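Local atomic coordinates of Sodium/sialic acid symporter SiaT (Proteus mirabilis, PDB entry 5NV9), a protein that uses the sodium gradient across the bacterial inner membrane to take up host-derived sialic acid, carrying two sodium ions inward with each N-acetylneuraminate. Residues A[229-234]-A[455-460]; A[78-84]-A[239-244]; A[155-159]-A[392-397]. Numbering follows the deposited sequence.

Contact 1: residues A[229-234]-A[455-460]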
# COMPACT_ATOMS: atom_id res chain seq x y z
N TRP A 229 26.06 -10.70 -2.89
CA TRP A 229 25.27 -10.57 -4.10
C TRP A 229 24.53 -11.89 -4.42
O TRP A 229 25.05 -13.00 -4.19
CB TRP A 229 26.18 -10.19 -5.32
CG TRP A 229 25.30 -9.83 -6.44
CD1 TRP A 229 25.02 -10.57 -7.57
CD2 TRP A 229 24.44 -8.68 -6.49
NE1 TRP A 229 24.04 -9.93 -8.33
CE2 TRP A 229 23.68 -8.77 -7.68
CE3 TRP A 229 24.23 -7.60 -5.63
CZ2 TRP A 229 22.76 -7.80 -8.05
CZ3 TRP A 229 23.30 -6.65 -5.99
CH2 TRP A 229 22.57 -6.76 -7.20
N SER A 230 23.35 -11.78 -5.01
CA SER A 230 22.66 -12.94 -5.54
C SER A 230 21.76 -12.48 -6.67
O SER A 230 21.38 -11.32 -6.74
CB SER A 230 21.89 -13.65 -4.43
OG SER A 230 21.27 -14.85 -4.88
N TRP A 231 21.48 -13.39 -7.60
CA TRP A 231 20.48 -13.18 -8.62
C TRP A 231 19.18 -13.86 -8.20
O TRP A 231 18.12 -13.54 -8.73
CB TRP A 231 20.99 -13.68 -10.00
CG TRP A 231 22.16 -12.90 -10.56
CD1 TRP A 231 23.45 -13.33 -10.68
CD2 TRP A 231 22.16 -11.53 -11.04
NE1 TRP A 231 24.25 -12.35 -11.20
CE2 TRP A 231 23.49 -11.23 -11.44
CE3 TRP A 231 21.18 -10.54 -11.18
CZ2 TRP A 231 23.87 -9.99 -11.98
CZ3 TRP A 231 21.55 -9.29 -11.73
CH2 TRP A 231 22.89 -9.03 -12.10
N THR A 232 19.22 -14.77 -7.22
CA THR A 232 18.05 -15.56 -6.90
C THR A 232 17.49 -15.35 -5.48
O THR A 232 16.31 -15.55 -5.25
CB THR A 232 18.33 -17.07 -7.15
OG1 THR A 232 19.38 -17.49 -6.29
CG2 THR A 232 18.77 -17.33 -8.62
N ASP A 233 18.35 -15.01 -4.54
CA ASP A 233 18.01 -14.96 -3.12
C ASP A 233 17.83 -13.51 -2.71
O ASP A 233 18.45 -12.62 -3.31
CB ASP A 233 19.15 -15.52 -2.23
CG ASP A 233 19.50 -17.02 -2.51
OD1 ASP A 233 18.63 -17.78 -2.99
OD2 ASP A 233 20.67 -17.41 -2.26
N SER A 234 17.09 -13.33 -1.62
CA SER A 234 16.70 -12.05 -1.09
C SER A 234 17.68 -11.61 -0.05
O SER A 234 17.34 -11.38 1.09
CB SER A 234 15.28 -12.14 -0.48
OG SER A 234 14.32 -12.35 -1.53
N ASP A 455 15.15 -17.33 -13.37
CA ASP A 455 15.03 -17.56 -11.95
C ASP A 455 15.38 -16.34 -11.10
O ASP A 455 15.59 -16.47 -9.89
CB ASP A 455 15.93 -18.73 -11.59
CG ASP A 455 15.37 -20.01 -12.10
OD1 ASP A 455 14.12 -20.21 -12.02
OD2 ASP A 455 16.18 -20.81 -12.61
N LEU A 456 15.42 -15.18 -11.74
CA LEU A 456 15.72 -13.96 -11.03
C LEU A 456 14.75 -13.80 -9.87
O LEU A 456 13.58 -14.06 -9.99
CB LEU A 456 15.54 -12.75 -11.94
CG LEU A 456 16.64 -12.57 -12.95
CD1 LEU A 456 16.11 -11.51 -13.89
CD2 LEU A 456 17.93 -12.16 -12.25
N ASN A 457 15.30 -13.34 -8.76
CA ASN A 457 14.55 -12.98 -7.59
C ASN A 457 13.48 -11.91 -7.93
O ASN A 457 13.68 -11.05 -8.78
CB ASN A 457 15.56 -12.50 -6.50
CG ASN A 457 14.85 -12.23 -5.16
OD1 ASN A 457 14.24 -11.16 -4.98
ND2 ASN A 457 14.83 -13.22 -4.30
N PHE A 458 12.33 -11.97 -7.29
CA PHE A 458 11.24 -11.00 -7.57
C PHE A 458 11.63 -9.55 -7.34
O PHE A 458 11.05 -8.65 -7.94
CB PHE A 458 9.97 -11.34 -6.75
CG PHE A 458 10.12 -11.10 -5.28
CD1 PHE A 458 10.65 -12.10 -4.45
CD2 PHE A 458 9.76 -9.90 -4.73
CE1 PHE A 458 10.81 -11.89 -3.09
CE2 PHE A 458 9.90 -9.69 -3.37
CZ PHE A 458 10.44 -10.68 -2.55
N PHE A 459 12.59 -9.29 -6.46
CA PHE A 459 13.07 -7.93 -6.24
C PHE A 459 13.65 -7.25 -7.48
O PHE A 459 13.71 -6.02 -7.53
CB PHE A 459 14.08 -7.82 -5.09
CG PHE A 459 13.44 -7.78 -3.72
CD1 PHE A 459 12.60 -6.74 -3.35
CD2 PHE A 459 13.67 -8.83 -2.81
CE1 PHE A 459 12.03 -6.70 -2.07
CE2 PHE A 459 13.13 -8.79 -1.53
CZ PHE A 459 12.29 -7.73 -1.17
N PHE A 460 14.04 -8.05 -8.46
CA PHE A 460 14.59 -7.50 -9.69
C PHE A 460 13.55 -7.02 -10.69
O PHE A 460 13.91 -6.31 -11.61
CB PHE A 460 15.48 -8.53 -10.32
CG PHE A 460 16.82 -8.66 -9.63
CD1 PHE A 460 17.64 -7.59 -9.53
CD2 PHE A 460 17.21 -9.86 -9.04
CE1 PHE A 460 18.88 -7.67 -8.86
CE2 PHE A 460 18.44 -9.96 -8.41
CZ PHE A 460 19.28 -8.86 -8.31
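Here a periplasmic loop, held by hydrogen bonds from an asparagine, meets the entry to a transmembrane helix in a LeuT-fold symporter. Residues 229-234 come just before helix 236-253; 455-460 lead into helix 459-475. The main bump is Asn457, whose side chain projects into the bend of the loop around Thr232 to Ser234. Its ND2 donates to Thr232 O (2.9 Å) and to Ser234 OG (2.9 Å), so the amide fills the hollow of the bend. The same side chain caps the turn leading into helix 459-475, OD1 accepting from Phe459 N at 2.9 Å. The loop's curve is braced by Ser230, whose OG takes the backbone N of both Thr232 and Asp233, an ST turn and ST motif together. Beyond the polar pocket the second bump is Phe460: its tip, CZ, abuts both tryptophans, 3.6 Å from Trp229 CZ2 and 3.8 Å from Trp231 CE3, in an aromatic cluster with oblique rings. Leu456 CD2 packs against the Trp231 ring as well. Phe459 also meets Phe243 of helix 236-253 edge-to-face. One backbone bond ties the segments directly, Asn457 N to Trp231 O at 2.8 Å.

Contact 2: residues A[78-84]-A[239-244]. With SLB (N-acetyl-beta-neuraminic acid), chain D.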
# COMPACT_ATOMS: atom_id res chain seq x y z
N PHE A 78 14.78 -7.02 5.95
CA PHE A 78 13.79 -6.26 5.22
C PHE A 78 13.49 -4.86 5.73
O PHE A 78 13.02 -4.02 4.99
CB PHE A 78 12.48 -7.03 5.16
CG PHE A 78 12.39 -8.03 4.03
CD1 PHE A 78 13.44 -8.94 3.76
CD2 PHE A 78 11.21 -8.16 3.31
CE1 PHE A 78 13.33 -9.89 2.75
CE2 PHE A 78 11.10 -9.10 2.27
CZ PHE A 78 12.15 -9.98 2.01
N ILE A 79 13.77 -4.60 7.01
CA ILE A 79 13.53 -3.30 7.60
C ILE A 79 14.37 -2.23 6.87
O ILE A 79 14.01 -1.05 6.88
CB ILE A 79 13.73 -3.27 9.16
CG1 ILE A 79 12.85 -2.19 9.80
CG2 ILE A 79 15.22 -3.11 9.54
CD1 ILE A 79 13.03 -2.00 11.28
N ILE A 80 15.45 -2.60 6.21
CA ILE A 80 16.18 -1.63 5.38
C ILE A 80 15.18 -0.97 4.40
O ILE A 80 15.23 0.24 4.17
CB ILE A 80 17.42 -2.27 4.72
CG1 ILE A 80 18.45 -2.67 5.79
CG2 ILE A 80 18.15 -1.29 3.80
CD1 ILE A 80 19.39 -3.77 5.33
N GLY A 81 14.20 -1.74 3.93
CA GLY A 81 13.11 -1.20 3.11
C GLY A 81 12.42 0.04 3.61
O GLY A 81 12.13 0.94 2.83
N GLN A 82 12.12 0.07 4.92
CA GLN A 82 11.45 1.20 5.56
C GLN A 82 12.26 2.48 5.54
O GLN A 82 11.74 3.59 5.30
CB GLN A 82 11.13 0.86 7.04
CG GLN A 82 10.44 -0.47 7.21
CD GLN A 82 9.01 -0.44 6.69
OE1 GLN A 82 8.38 0.61 6.64
NE2 GLN A 82 8.46 -1.59 6.44
N TYR A 83 13.55 2.33 5.83
CA TYR A 83 14.44 3.47 5.86
C TYR A 83 14.76 4.01 4.47
O TYR A 83 14.97 5.21 4.30
CB TYR A 83 15.68 3.16 6.76
CG TYR A 83 15.17 2.95 8.18
CD1 TYR A 83 14.77 4.01 8.96
CD2 TYR A 83 14.97 1.68 8.69
CE1 TYR A 83 14.21 3.83 10.22
CE2 TYR A 83 14.41 1.49 9.96
CZ TYR A 83 14.03 2.57 10.71
OH TYR A 83 13.53 2.39 11.97
N LEU A 84 14.72 3.16 3.46
CA LEU A 84 14.88 3.65 2.08
C LEU A 84 13.65 4.44 1.65
O LEU A 84 13.74 5.25 0.79
CB LEU A 84 15.09 2.51 1.09
CG LEU A 84 16.41 1.77 1.28
CD1 LEU A 84 16.52 0.53 0.38
CD2 LEU A 84 17.58 2.71 1.07
N LEU A 239 17.41 -6.89 -1.75
CA LEU A 239 16.29 -6.19 -1.16
C LEU A 239 16.52 -4.65 -1.07
O LEU A 239 15.56 -3.91 -1.17
CB LEU A 239 15.88 -6.81 0.18
CG LEU A 239 16.87 -6.69 1.31
CD1 LEU A 239 16.72 -5.32 1.92
CD2 LEU A 239 16.65 -7.75 2.39
N MSE A 240 17.75 -4.18 -0.93
CA MSE A 240 18.03 -2.75 -0.99
C MSE A 240 17.71 -2.16 -2.35
O MSE A 240 16.99 -1.17 -2.43
CB MSE A 240 19.46 -2.41 -0.62
CG MSE A 240 19.57 -2.45 0.89
SE MSE A 240 21.45 -2.21 1.47
CE MSE A 240 21.24 -0.24 1.62
N ILE A 241 18.21 -2.75 -3.44
CA ILE A 241 17.86 -2.26 -4.77
C ILE A 241 16.38 -2.48 -5.06
O ILE A 241 15.70 -1.56 -5.53
CB ILE A 241 18.66 -2.92 -5.91
CG1 ILE A 241 20.14 -2.97 -5.57
CG2 ILE A 241 18.53 -2.07 -7.18
CD1 ILE A 241 20.83 -4.10 -6.31
N GLY A 242 15.87 -3.66 -4.69
CA GLY A 242 14.44 -3.96 -4.85
C GLY A 242 13.52 -2.99 -4.09
O GLY A 242 12.57 -2.43 -4.68
N PHE A 243 13.79 -2.76 -2.80
CA PHE A 243 12.95 -1.81 -2.05
C PHE A 243 13.11 -0.35 -2.49
O PHE A 243 12.10 0.41 -2.47
CB PHE A 243 13.13 -1.92 -0.53
CG PHE A 243 12.34 -3.04 0.09
CD1 PHE A 243 11.01 -3.20 -0.21
CD2 PHE A 243 12.93 -3.97 0.89
CE1 PHE A 243 10.25 -4.25 0.33
CE2 PHE A 243 12.19 -5.01 1.44
CZ PHE A 243 10.85 -5.16 1.16
N LEU A 244 14.33 0.05 -2.90
CA LEU A 244 14.49 1.37 -3.46
C LEU A 244 13.50 1.57 -4.60
O LEU A 244 12.75 2.54 -4.61
CB LEU A 244 15.90 1.59 -3.92
CG LEU A 244 16.18 2.93 -4.59
CD1 LEU A 244 15.90 4.02 -3.59
CD2 LEU A 244 17.64 2.90 -5.01
C1 SLB D . 1.77 -3.23 2.81
C2 SLB D . 3.02 -2.61 2.24
C3 SLB D . 3.88 -3.70 1.65
C4 SLB D . 5.28 -3.19 1.23
C5 SLB D . 5.90 -2.61 2.50
C6 SLB D . 5.00 -1.51 3.07
C7 SLB D . 5.51 -0.87 4.37
C8 SLB D . 4.57 0.19 4.88
C9 SLB D . 5.16 0.94 6.08
C10 SLB D . 8.34 -2.53 2.85
C11 SLB D . 9.54 -1.62 2.69
N5 SLB D . 7.24 -2.07 2.23
O1A SLB D . 1.77 -3.54 4.05
O1B SLB D . 0.79 -3.47 2.01
O2 SLB D . 2.69 -1.62 1.22
O4 SLB D . 6.12 -4.28 0.71
O6 SLB D . 3.70 -2.03 3.36
O7 SLB D . 5.63 -1.84 5.41
O8 SLB D . 4.26 1.11 3.84
O9 SLB D . 6.34 1.70 5.72
O10 SLB D . 8.37 -3.56 3.53
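Between 78-84 and 239-244 the fit is apolar, and side-chain conformation shapes it. Helices 80-84 and 239-244 run at 41° with axes 9.0 Å apart; Gly81 CA and Phe243 CA are only 5.2 Å apart. Phe243 takes chi1 m, which brings its ring against Gly81, CD2 lying 3.6 Å from Gly81 CA; a CB there would clash with that ring and with the ligand. The edge of Phe243 also points at the face of Phe78, itself m, in an offset edge-to-face pair. Leu239, p,p, brings CD2 to 3.7 Å from Phe78 CD1. Ile80 and Leu84, both m,t, reach the selenomethionine Met240: Ile80 CG2 to its CG is 3.4 Å, Leu84 CD1 to its O 3.3 Å. Gln82, m,m, turns to the sugar instead, where OE1 accepts from SLB O9 (2.5 Å, very short) and NE2 donates to SLB O7 (3.0 Å). The acetyl methyl C11 sits over one face of Phe243. Gly81, Gln82 and Phe243 thus form part of the sialic acid pocket of this outward-open LeuT-fold transporter.

Contact 3: residues A[155-159]-A[392-397]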
# COMPACT_ATOMS: atom_id res chain seq x y z
N PRO A 155 -16.30 -17.32 6.18
CA PRO A 155 -15.47 -16.43 5.36
C PRO A 155 -16.22 -15.30 4.69
O PRO A 155 -15.76 -14.16 4.71
CB PRO A 155 -14.92 -17.37 4.29
CG PRO A 155 -14.80 -18.66 4.96
CD PRO A 155 -15.93 -18.73 5.97
N VAL A 156 -17.41 -15.58 4.15
CA VAL A 156 -18.18 -14.56 3.43
C VAL A 156 -18.74 -13.45 4.30
O VAL A 156 -18.77 -12.30 3.88
CB VAL A 156 -19.25 -15.21 2.57
CG1 VAL A 156 -20.21 -14.16 2.00
CG2 VAL A 156 -18.57 -16.05 1.48
N VAL A 157 -19.16 -13.76 5.52
CA VAL A 157 -19.58 -12.76 6.46
C VAL A 157 -18.39 -11.85 6.84
O VAL A 157 -18.48 -10.62 6.91
CB VAL A 157 -20.15 -13.42 7.72
CG1 VAL A 157 -20.45 -12.36 8.77
CG2 VAL A 157 -21.38 -14.25 7.39
N LEU A 158 -17.25 -12.49 7.02
CA LEU A 158 -16.04 -11.77 7.28
C LEU A 158 -15.70 -10.81 6.12
O LEU A 158 -15.26 -9.66 6.33
CB LEU A 158 -14.94 -12.79 7.54
CG LEU A 158 -13.80 -12.60 8.52
CD1 LEU A 158 -14.24 -12.07 9.89
CD2 LEU A 158 -13.12 -13.95 8.72
N ILE A 159 -15.95 -11.25 4.90
CA ILE A 159 -15.73 -10.39 3.75
C ILE A 159 -16.73 -9.24 3.72
O ILE A 159 -16.38 -8.14 3.27
CB ILE A 159 -15.78 -11.21 2.45
CG1 ILE A 159 -14.57 -12.12 2.42
CG2 ILE A 159 -15.81 -10.31 1.24
CD1 ILE A 159 -14.56 -13.15 1.32
N ALA A 392 -11.90 -11.64 -4.04
CA ALA A 392 -11.60 -12.10 -2.71
C ALA A 392 -12.43 -13.30 -2.31
O ALA A 392 -11.90 -14.22 -1.72
CB ALA A 392 -11.77 -10.97 -1.69
N ILE A 393 -13.71 -13.31 -2.62
CA ILE A 393 -14.48 -14.52 -2.38
C ILE A 393 -13.91 -15.75 -3.13
O ILE A 393 -13.87 -16.85 -2.56
CB ILE A 393 -15.97 -14.35 -2.73
CG1 ILE A 393 -16.70 -13.54 -1.65
CG2 ILE A 393 -16.62 -15.73 -2.86
CD1 ILE A 393 -17.94 -12.82 -2.15
N TRP A 394 -13.48 -15.56 -4.39
CA TRP A 394 -12.96 -16.64 -5.20
C TRP A 394 -11.65 -17.17 -4.58
O TRP A 394 -11.46 -18.38 -4.43
CB TRP A 394 -12.86 -16.14 -6.66
CG TRP A 394 -12.10 -16.93 -7.72
CD1 TRP A 394 -11.70 -18.24 -7.67
CD2 TRP A 394 -11.70 -16.44 -9.03
NE1 TRP A 394 -11.06 -18.58 -8.85
CE2 TRP A 394 -11.04 -17.50 -9.69
CE3 TRP A 394 -11.83 -15.20 -9.69
CZ2 TRP A 394 -10.50 -17.37 -10.97
CZ3 TRP A 394 -11.30 -15.07 -10.98
CH2 TRP A 394 -10.65 -16.16 -11.60
N LEU A 395 -10.77 -16.27 -4.16
CA LEU A 395 -9.50 -16.67 -3.55
C LEU A 395 -9.69 -17.49 -2.28
O LEU A 395 -8.94 -18.42 -2.00
CB LEU A 395 -8.63 -15.45 -3.23
CG LEU A 395 -7.95 -14.77 -4.42
CD1 LEU A 395 -7.39 -13.40 -4.03
CD2 LEU A 395 -6.86 -15.67 -5.01
N VAL A 396 -10.72 -17.13 -1.51
CA VAL A 396 -11.04 -17.79 -0.27
C VAL A 396 -11.60 -19.19 -0.53
O VAL A 396 -10.99 -20.19 -0.10
CB VAL A 396 -11.99 -16.92 0.60
CG1 VAL A 396 -12.48 -17.69 1.80
CG2 VAL A 396 -11.27 -15.67 1.08
N LEU A 397 -12.71 -19.28 -1.26
CA LEU A 397 -13.45 -20.54 -1.37
C LEU A 397 -12.79 -21.60 -2.27
O LEU A 397 -13.05 -22.79 -2.09
CB LEU A 397 -14.90 -20.27 -1.83
CG LEU A 397 -15.73 -19.46 -0.82
CD1 LEU A 397 -17.13 -19.16 -1.34
CD2 LEU A 397 -15.80 -20.14 0.54
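Start at Pro155, the first residue of helix 155-203. Its CA-to-CB bond points toward the partner helix, and CB comes 3.5 Å from CG1 of Val396, the tightest approach in the interface. As a proline it has no backbone N-H to offer, which costs nothing in the first turn of a helix, and its O is already taken by Ile159 N at 2.9 Å. Arg148 of helix 118-151 touches the same proline from outside the pair. Val156 comes next, its own N held by Asp154 OD2 just before the helix. Its CB points sideways, so the side chain works at the margin: CG2 lies 4.4 Å from Ile393 CG1 and likewise 4.4 Å from Leu397 CD1. This is an antiparallel pair of transmembrane helices in the LeuT fold, the N-to-C directions 153° apart and the axes 10.5 Å at closest approach, a fairly wide spacing bridged mainly by apolar side chains with no hydrogen bond between the two segments. Val157 and Leu158 turn off this interface, so the next contact falls one helical turn on from Pro155. Ile159, m,t, extends CD1 into a hollow lined by Ala392, Ile393 and Val396, 3.7 Å from Ile393 CG1, 4.2 Å from Val396 CG2 and 4.2 Å from Ala392 O. Tyr141 of helix 118-151 touches Val396, and Thr140 touches Ala392.

How the contacts relate
Contacts 1 and 2 are neighbours, their centres 14 Å apart, and share the 236-253 region: the loop 229-234 leads into helix 236-253, which supplies 239-244. They touch directly, Trp229 CH2 lying 3.3 Å from Ile241 CD1 and Phe459 CZ 3.8 Å from Phe243 CZ, so the periplasmic loop packing runs on into the wall of the sialic acid pocket. Contact 3 is remote, its centre 33 Å from that of contact 1 and 32 Å from that of contact 2, across the chain's centre from contact 2. Along the chain the order is 78-84, 155-159, 229-234, 239-244, 392-397, 455-460; every pair of contacts interleaves, and distant parts of the sequence are thereby brought together in one helical bundle.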